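Local structure of xyloglucan-specific endo-beta-1,4-glucanase BoGH9A (Bacteroides ovatus, 6DHT) at residues T73-S78 with L88-A93; E52-G57 with S78-P83; V34-K39 with T422-P427. The protein cleaves the beta-1,4-glucan backbone of xyloglucan internally, releasing xyloglucan oligosaccharides. One frame throughout, in Å; residues are numbered along the deposited sequence.

In the fold
Contacts 1 and 2 both lie within the N-terminal Ig-like domain, whereas contact 3 joins that domain to the family 9 catalytic domain. Contact 1 is wholly buried and purely apolar, packing the side chains of strand 72-76 and of F77 just after it against strand 84-90 of the other sheet. Contact 2 is also apolar but partly open, an edge strand meeting the loop that leads on from strand 72-76; S78 belongs to both, and F55 touches D76 and F77. Contact 3, buried again, adds a carboxylate and a backbone carbonyl to its apolar packing. Strands 32-35 and 72-76 are neighbours in one sheet, which ties contact 3 to contact 1 through V35 and T73.

Contact 1. Residues T73-S78 with L88-A93; sequences TTLDFS and LKVNGA
L75 reaches across to V90 and L88 with a single methyl: its CD1 lies 3.6 Å from V90 CG2 and 4.0 Å from L88 CD2. The other branch of L88 serves a second neighbour, its CD1 packing 3.8 Å from F77 CE1, with the leucine side chain roughly perpendicular to that of F77. Everything that meets here is carbon, and all four residues are buried. F77 CG sits between its backbone N and carbonyl carbon (chi1 45°), a setting that turns the ring in toward L88 while the chain leaves the strand. Just beyond, the backbone is fixed by D76, whose OD1 accepts from S78 N at 3.0 Å, an Asx turn, and from S78 OG at 2.6 Å. On the far side, V90 opens a type II' turn to A93, closed by backbone bonds in both directions between V90 and A93. F43 and I45 of strand 42-47 pack against the same cluster, and the F77 ring also meets that of F97. With CA atoms 9.2 Å apart at L75 and V90, the strands belong to separate antiparallel sheets laid face to face, the hydrophobic core of an immunoglobulin-like beta sandwich.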
loop_
_atom_site.group_PDB
_atom_site.type_symbol
_atom_site.label_atom_id
_atom_site.label_comp_id
_atom_site.label_asym_id
_atom_site.label_seq_id
_atom_site.Cartn_x
_atom_site.Cartn_y
_atom_site.Cartn_z
ATOM N N THR A 73 -12.119 25.089 -11.048
ATOM C CA THR A 73 -11.435 26.332 -10.716
ATOM C C THR A 73 -10.474 26.113 -9.551
ATOM O O THR A 73 -10.867 25.636 -8.493
ATOM C CB THR A 73 -12.449 27.445 -10.346
ATOM O OG1 THR A 73 -13.420 27.553 -11.391
ATOM C CG2 THR A 73 -11.760 28.786 -10.133
ATOM N N THR A 74 -9.222 26.504 -9.751
ATOM C CA THR A 74 -8.192 26.347 -8.738
ATOM C C THR A 74 -8.156 27.533 -7.791
ATOM O O THR A 74 -8.122 28.696 -8.221
ATOM C CB THR A 74 -6.852 26.152 -9.434
ATOM O OG1 THR A 74 -6.888 24.909 -10.142
ATOM C CG2 THR A 74 -5.683 26.165 -8.437
ATOM N N LEU A 75 -8.168 27.227 -6.500
ATOM C CA LEU A 75 -8.078 28.204 -5.437
ATOM C C LEU A 75 -6.779 27.981 -4.675
ATOM O O LEU A 75 -6.663 26.989 -3.957
ATOM C CB LEU A 75 -9.256 28.021 -4.487
ATOM C CG LEU A 75 -10.615 27.797 -5.147
ATOM C CD1 LEU A 75 -11.689 27.661 -4.083
ATOM C CD2 LEU A 75 -10.994 28.944 -6.134
ATOM N N ASP A 76 -5.816 28.882 -4.828
ATOM C CA ASP A 76 -4.482 28.729 -4.232
ATOM C C ASP A 76 -4.279 29.722 -3.087
ATOM O O ASP A 76 -4.105 30.928 -3.322
ATOM C CB ASP A 76 -3.415 28.936 -5.312
ATOM C CG ASP A 76 -2.001 28.594 -4.825
ATOM O OD1 ASP A 76 -1.757 28.515 -3.595
ATOM O OD2 ASP A 76 -1.110 28.464 -5.688
ATOM N N PHE A 77 -4.296 29.211 -1.858
ATOM C CA PHE A 77 -4.089 30.002 -0.649
ATOM C C PHE A 77 -2.845 29.516 0.118
ATOM O O PHE A 77 -2.758 29.597 1.355
ATOM C CB PHE A 77 -5.342 29.967 0.232
ATOM C CG PHE A 77 -5.940 28.604 0.396
ATOM C CD1 PHE A 77 -6.759 28.075 -0.574
ATOM C CD2 PHE A 77 -5.703 27.855 1.543
ATOM C CE1 PHE A 77 -7.313 26.793 -0.430
ATOM C CE2 PHE A 77 -6.265 26.579 1.697
ATOM C CZ PHE A 77 -7.071 26.053 0.704
ATOM N N SER A 78 -1.862 29.046 -0.647
ATOM C CA SER A 78 -0.599 28.542 -0.093
ATOM C C SER A 78 0.097 29.522 0.849
ATOM O O SER A 78 0.787 29.124 1.784
ATOM C CB SER A 78 0.357 28.164 -1.238
ATOM O OG SER A 78 -0.171 27.155 -2.065
ATOM N N LEU A 88 -13.053 28.709 4.212
ATOM C CA LEU A 88 -12.918 29.048 2.805
ATOM C C LEU A 88 -14.309 29.384 2.281
ATOM O O LEU A 88 -15.180 28.529 2.279
ATOM C CB LEU A 88 -12.343 27.862 2.016
ATOM C CG LEU A 88 -11.915 28.094 0.555
ATOM C CD1 LEU A 88 -11.092 26.905 0.070
ATOM C CD2 LEU A 88 -13.036 28.257 -0.376
ATOM N N LYS A 89 -14.507 30.618 1.831
ATOM C CA LYS A 89 -15.782 31.017 1.224
ATOM C C LYS A 89 -15.593 31.258 -0.271
ATOM O O LYS A 89 -14.686 31.991 -0.673
ATOM C CB LYS A 89 -16.349 32.274 1.896
ATOM C CG LYS A 89 -17.008 32.046 3.253
ATOM C CD LYS A 89 -18.053 33.139 3.534
ATOM C CE LYS A 89 -18.592 33.091 4.960
ATOM N NZ LYS A 89 -18.947 31.708 5.409
ATOM N N VAL A 90 -16.442 30.622 -1.076
ATOM C CA VAL A 90 -16.463 30.786 -2.528
ATOM C C VAL A 90 -17.906 30.905 -2.953
ATOM O O VAL A 90 -18.671 29.952 -2.798
ATOM C CB VAL A 90 -15.932 29.560 -3.310
ATOM C CG1 VAL A 90 -15.657 29.947 -4.760
ATOM C CG2 VAL A 90 -14.721 29.020 -2.686
ATOM N N ASN A 91 -18.269 32.060 -3.504
ATOM C CA ASN A 91 -19.634 32.293 -3.963
ATOM C C ASN A 91 -20.596 32.052 -2.806
ATOM O O ASN A 91 -20.462 32.672 -1.751
ATOM C CB ASN A 91 -19.946 31.400 -5.165
ATOM C CG ASN A 91 -19.143 31.787 -6.410
ATOM O OD1 ASN A 91 -18.109 32.464 -6.315
ATOM N ND2 ASN A 91 -19.620 31.365 -7.583
ATOM N N GLY A 92 -21.544 31.140 -2.969
ATOM C CA GLY A 92 -22.456 30.846 -1.882
ATOM C C GLY A 92 -21.890 29.893 -0.846
ATOM O O GLY A 92 -22.376 29.830 0.283
ATOM N N ALA A 93 -20.846 29.161 -1.228
ATOM C CA ALA A 93 -20.432 27.971 -0.498
ATOM C C ALA A 93 -19.315 28.232 0.502
ATOM O O ALA A 93 -18.589 29.210 0.393
ATOM C CB ALA A 93 -19.994 26.922 -1.478
#

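Contact 2. Residues E52-G57 with S78-P83; sequences EQVFVG and SAVTTP
F55 and V54 both lean on V80, and F55 can be followed outward from its first carbon. F55 CB meets V80 CG2 at 3.7 Å, the closest approach this phenylalanine makes to the loop 78-83. One step on, CG lies 4.2 Å from the same V80 methyl, so the root of the ring is still against the valine. With CG anti to the backbone N (chi1 -174°), the ring then runs on past V80 toward the start of the loop, and its CE1 comes to 4.2 Å from A79 CB. Both methyls approach the ring obliquely. The tip of the ring reaches the residues before the loop, F55 CZ packing on D76 O, while on the flank away from CE1 the CD2 atom lies against F77 CB.

V80 is shared between two neighbours. Its CG2 touches V54 CG1 at 3.7 Å as well as F55, and its CG1 is 3.8 Å from that same V54 methyl, which thus sits against both branches of the valine. The two valine side chains cross at about a right angle. Y86 of strand 84-90 packs against V54 and V80 alike, adding an aromatic wall to the little cluster.

Two successive residues of a strand can point to the same loop because V54 and F55 both face I45 of the neighbouring strand 42-47. The extra residue breaks the usual alternation of side chains; the backbone at V54 (psi -31°) departs from extended geometry. This is a classic beta bulge, placed in an edge strand of the Ig-like sandwich, whose side chains pack against the loop linking its two sheets.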
loop_
_atom_site.group_PDB
_atom_site.type_symbol
_atom_site.label_atom_id
_atom_site.label_comp_id
_atom_site.label_asym_id
_atom_site.label_seq_id
_atom_site.Cartn_x
_atom_site.Cartn_y
_atom_site.Cartn_z
ATOM N N GLU A 52 -11.244 37.210 11.356
ATOM C CA GLU A 52 -10.380 38.065 10.552
ATOM C C GLU A 52 -10.242 37.564 9.132
ATOM O O GLU A 52 -10.129 36.358 8.896
ATOM C CB GLU A 52 -8.979 38.146 11.154
ATOM C CG GLU A 52 -8.809 39.160 12.262
ATOM C CD GLU A 52 -7.357 39.547 12.453
ATOM O OE1 GLU A 52 -6.737 40.038 11.484
ATOM O OE2 GLU A 52 -6.837 39.357 13.569
ATOM N N GLN A 53 -10.235 38.488 8.183
ATOM C CA GLN A 53 -9.893 38.156 6.813
ATOM C C GLN A 53 -8.399 37.853 6.745
ATOM O O GLN A 53 -7.573 38.604 7.285
ATOM C CB GLN A 53 -10.229 39.302 5.870
ATOM C CG GLN A 53 -10.204 38.888 4.435
ATOM C CD GLN A 53 -10.246 40.063 3.503
ATOM O OE1 GLN A 53 -9.210 40.640 3.171
ATOM N NE2 GLN A 53 -11.439 40.416 3.056
ATOM N N VAL A 54 -8.054 36.745 6.088
ATOM C CA VAL A 54 -6.684 36.244 6.104
ATOM C C VAL A 54 -6.065 36.246 4.702
ATOM O O VAL A 54 -4.851 36.417 4.550
ATOM C CB VAL A 54 -6.657 34.831 6.752
ATOM C CG1 VAL A 54 -5.393 34.089 6.415
ATOM C CG2 VAL A 54 -6.797 34.957 8.261
ATOM N N PHE A 55 -6.900 36.060 3.690
ATOM C CA PHE A 55 -6.447 35.944 2.309
ATOM C C PHE A 55 -7.613 36.133 1.341
ATOM O O PHE A 55 -8.723 35.687 1.601
ATOM C CB PHE A 55 -5.827 34.547 2.079
ATOM C CG PHE A 55 -5.192 34.376 0.719
ATOM C CD1 PHE A 55 -3.856 34.678 0.527
ATOM C CD2 PHE A 55 -5.917 33.898 -0.350
ATOM C CE1 PHE A 55 -3.270 34.523 -0.716
ATOM C CE2 PHE A 55 -5.326 33.753 -1.597
ATOM C CZ PHE A 55 -4.003 34.055 -1.766
ATOM N N VAL A 56 -7.339 36.796 0.223
ATOM C CA VAL A 56 -8.299 36.934 -0.853
ATOM C C VAL A 56 -7.618 36.552 -2.156
ATOM O O VAL A 56 -6.537 37.044 -2.461
ATOM C CB VAL A 56 -8.842 38.398 -0.977
ATOM C CG1 VAL A 56 -9.800 38.501 -2.141
ATOM C CG2 VAL A 56 -9.522 38.815 0.321
ATOM N N GLY A 57 -8.261 35.678 -2.909
ATOM C CA GLY A 57 -7.757 35.236 -4.194
ATOM C C GLY A 57 -8.663 35.598 -5.357
ATOM O O GLY A 57 -9.870 35.369 -5.320
ATOM N N SER A 78 -1.862 29.046 -0.647
ATOM C CA SER A 78 -0.599 28.542 -0.093
ATOM C C SER A 78 0.097 29.522 0.849
ATOM O O SER A 78 0.787 29.124 1.784
ATOM C CB SER A 78 0.357 28.164 -1.238
ATOM O OG SER A 78 -0.171 27.155 -2.065
ATOM N N ALA A 79 -0.102 30.823 0.619
ATOM C CA ALA A 79 0.559 31.846 1.419
ATOM C C ALA A 79 0.056 31.890 2.852
ATOM O O ALA A 79 0.701 32.455 3.720
ATOM C CB ALA A 79 0.387 33.206 0.760
ATOM N N VAL A 80 -1.088 31.271 3.126
ATOM C CA VAL A 80 -1.551 31.207 4.507
ATOM C C VAL A 80 -0.749 30.113 5.196
ATOM O O VAL A 80 -0.856 28.940 4.818
ATOM C CB VAL A 80 -3.048 30.901 4.611
ATOM C CG1 VAL A 80 -3.469 30.862 6.058
ATOM C CG2 VAL A 80 -3.887 31.941 3.842
ATOM N N THR A 81 0.063 30.482 6.180
ATOM C CA THR A 81 0.978 29.522 6.808
ATOM C C THR A 81 0.808 29.400 8.323
ATOM O O THR A 81 1.431 28.553 8.949
ATOM C CB THR A 81 2.437 29.869 6.497
ATOM O OG1 THR A 81 2.719 31.179 7.006
ATOM C CG2 THR A 81 2.705 29.848 5.005
ATOM N N THR A 82 -0.034 30.238 8.923
ATOM C CA THR A 82 -0.233 30.174 10.363
ATOM C C THR A 82 -1.146 29.003 10.749
ATOM O O THR A 82 -2.268 28.905 10.241
ATOM C CB THR A 82 -0.815 31.502 10.904
ATOM O OG1 THR A 82 0.103 32.559 10.612
ATOM C CG2 THR A 82 -1.009 31.426 12.401
ATOM N N PRO A 83 -0.681 28.129 11.668
ATOM C CA PRO A 83 -1.574 27.056 12.135
ATOM C C PRO A 83 -2.869 27.578 12.747
ATOM O O PRO A 83 -2.874 28.572 13.479
ATOM C CB PRO A 83 -0.742 26.339 13.200
ATOM C CG PRO A 83 0.668 26.606 12.813
ATOM C CD PRO A 83 0.669 28.003 12.246
#

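Contact 3. Residues V34-K39 with T422-P427; sequences VVDSGK and TPFHAP
V34 meets the turn 422-425 with both of its methyls. CG1 lies 3.5 Å from P423 O and 3.9 Å from F424 CD1, while CG2 sits 3.6 Å from the same carbonyl oxygen, so that P423 O is faced by the two branches of one valine. The valine side chain crosses that of F424 at about a right angle. V35, next along the strand, points its side chain the other way, into the Ig-like sandwich, where its CG2 packs 3.8 Å from L75 CD1. This alternation gives the end of the strand two faces: one lines the sandwich core, the other the interface with the catalytic domain, the pairing of an N-terminal Ig-like module with a helical family 9 domain known from other cellulases of the family.

D36 follows as the strand gives out. Its carboxylate swings opposite the backbone N (chi1 -174°), which carries it to the edge of the F424 ring, where OD1 lies in the ring plane, 3.5 Å from F424 CZ. Carboxylate and ring planes are only 21° apart, an arrangement in which the negative oxygen probably benefits from the slightly positive rim of the ring. The main charge partners of D36 are basic: OD1 forms a salt bridge with R72 and OD2 with K70, and the side chain of R72 also packs on V34, P423 and F424. With an alanine in place of F424 the ring is gone, and a gap would probably open beside V34 CG1 and the carboxylate of D36, whose OD1 would lose the ring edge it lies against. On the catalytic side the turn is held by H425 N bonding to T422 O at 3.1 Å and by A426 N donating to T422 OG1 at 2.9 Å; F424 O accepts from R477.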
loop_
_atom_site.group_PDB
_atom_site.type_symbol
_atom_site.label_atom_id
_atom_site.label_comp_id
_atom_site.label_asym_id
_atom_site.label_seq_id
_atom_site.Cartn_x
_atom_site.Cartn_y
_atom_site.Cartn_z
ATOM N N VAL A 34 -10.121 22.930 -5.203
ATOM C CA VAL A 34 -10.650 23.014 -6.556
ATOM C C VAL A 34 -12.164 22.973 -6.501
ATOM O O VAL A 34 -12.755 22.062 -5.919
ATOM C CB VAL A 34 -10.142 21.872 -7.428
ATOM C CG1 VAL A 34 -10.834 21.889 -8.784
ATOM C CG2 VAL A 34 -8.639 21.987 -7.604
ATOM N N VAL A 35 -12.803 23.960 -7.126
ATOM C CA VAL A 35 -14.247 23.927 -7.252
ATOM C C VAL A 35 -14.574 23.038 -8.448
ATOM O O VAL A 35 -14.063 23.258 -9.543
ATOM C CB VAL A 35 -14.801 25.332 -7.454
ATOM C CG1 VAL A 35 -16.309 25.271 -7.494
ATOM C CG2 VAL A 35 -14.369 26.268 -6.358
ATOM N N ASP A 36 -15.404 22.024 -8.238
ATOM C CA ASP A 36 -15.617 20.974 -9.224
ATOM C C ASP A 36 -16.400 21.431 -10.458
ATOM O O ASP A 36 -16.294 20.812 -11.516
ATOM C CB ASP A 36 -16.352 19.793 -8.579
ATOM C CG ASP A 36 -16.491 18.596 -9.506
ATOM O OD1 ASP A 36 -15.478 18.131 -10.064
ATOM O OD2 ASP A 36 -17.622 18.089 -9.671
ATOM N N SER A 37 -17.194 22.488 -10.303
ATOM C CA SER A 37 -18.002 23.010 -11.409
ATOM C C SER A 37 -18.651 24.298 -10.976
ATOM O O SER A 37 -18.859 24.521 -9.789
ATOM C CB SER A 37 -19.073 22.013 -11.852
ATOM O OG SER A 37 -20.007 21.760 -10.819
ATOM N N GLY A 38 -18.946 25.149 -11.954
ATOM C CA GLY A 38 -19.609 26.413 -11.697
ATOM C C GLY A 38 -18.718 27.599 -11.988
ATOM O O GLY A 38 -17.499 27.479 -12.092
ATOM N N LYS A 39 -19.335 28.767 -12.109
ATOM C CA LYS A 39 -18.608 29.988 -12.381
ATOM C C LYS A 39 -18.137 30.615 -11.071
ATOM O O LYS A 39 -18.946 30.937 -10.201
ATOM C CB LYS A 39 -19.514 30.953 -13.161
ATOM C CG LYS A 39 -18.777 32.138 -13.779
ATOM C CD LYS A 39 -19.619 32.863 -14.832
ATOM C CE LYS A 39 -18.931 34.135 -15.332
ATOM N NZ LYS A 39 -17.464 33.952 -15.577
ATOM N N THR A 422 -3.332 20.922 -14.563
ATOM C CA THR A 422 -4.427 19.965 -14.498
ATOM C C THR A 422 -5.635 20.533 -13.718
ATOM O O THR A 422 -5.462 21.362 -12.824
ATOM C CB THR A 422 -3.976 18.617 -13.869
ATOM O OG1 THR A 422 -3.489 18.834 -12.540
ATOM C CG2 THR A 422 -2.895 17.955 -14.724
ATOM N N PRO A 423 -6.838 20.067 -14.052
ATOM C CA PRO A 423 -8.028 20.497 -13.314
ATOM C C PRO A 423 -7.938 20.310 -11.807
ATOM O O PRO A 423 -8.313 21.213 -11.060
ATOM C CB PRO A 423 -9.142 19.641 -13.912
ATOM C CG PRO A 423 -8.703 19.379 -15.298
ATOM C CD PRO A 423 -7.190 19.239 -15.212
ATOM N N PHE A 424 -7.361 19.190 -11.358
ATOM C CA PHE A 424 -7.288 18.932 -9.919
ATOM C C PHE A 424 -5.896 19.167 -9.338
ATOM O O PHE A 424 -5.647 18.850 -8.181
ATOM C CB PHE A 424 -7.840 17.543 -9.600
ATOM C CG PHE A 424 -9.338 17.473 -9.703
ATOM C CD1 PHE A 424 -10.124 18.073 -8.747
ATOM C CD2 PHE A 424 -9.941 16.798 -10.737
ATOM C CE1 PHE A 424 -11.499 18.057 -8.846
ATOM C CE2 PHE A 424 -11.327 16.772 -10.834
ATOM C CZ PHE A 424 -12.084 17.391 -9.872
ATOM N N HIS A 425 -5.027 19.788 -10.133
ATOM C CA HIS A 425 -3.720 20.250 -9.685
ATOM C C HIS A 425 -2.860 19.102 -9.097
ATOM O O HIS A 425 -2.324 19.221 -8.000
ATOM C CB HIS A 425 -3.854 21.399 -8.677
ATOM C CG HIS A 425 -2.716 22.367 -8.714
ATOM N ND1 HIS A 425 -2.589 23.326 -9.698
ATOM C CD2 HIS A 425 -1.641 22.519 -7.903
ATOM C CE1 HIS A 425 -1.490 24.029 -9.489
ATOM N NE2 HIS A 425 -0.897 23.564 -8.403
ATOM N N ALA A 426 -2.778 17.998 -9.817
ATOM C CA ALA A 426 -1.953 16.848 -9.387
ATOM C C ALA A 426 -1.489 16.063 -10.584
ATOM O O ALA A 426 -2.136 16.033 -11.611
ATOM C CB ALA A 426 -2.719 15.911 -8.446
ATOM N N PRO A 427 -0.351 15.356 -10.443
ATOM C CA PRO A 427 0.071 14.530 -11.571
ATOM C C PRO A 427 -0.928 13.439 -11.928
ATOM O O PRO A 427 -1.103 13.093 -13.096
ATOM C CB PRO A 427 1.377 13.901 -11.078
ATOM C CG PRO A 427 1.829 14.690 -9.958
ATOM C CD PRO A 427 0.674 15.447 -9.388
#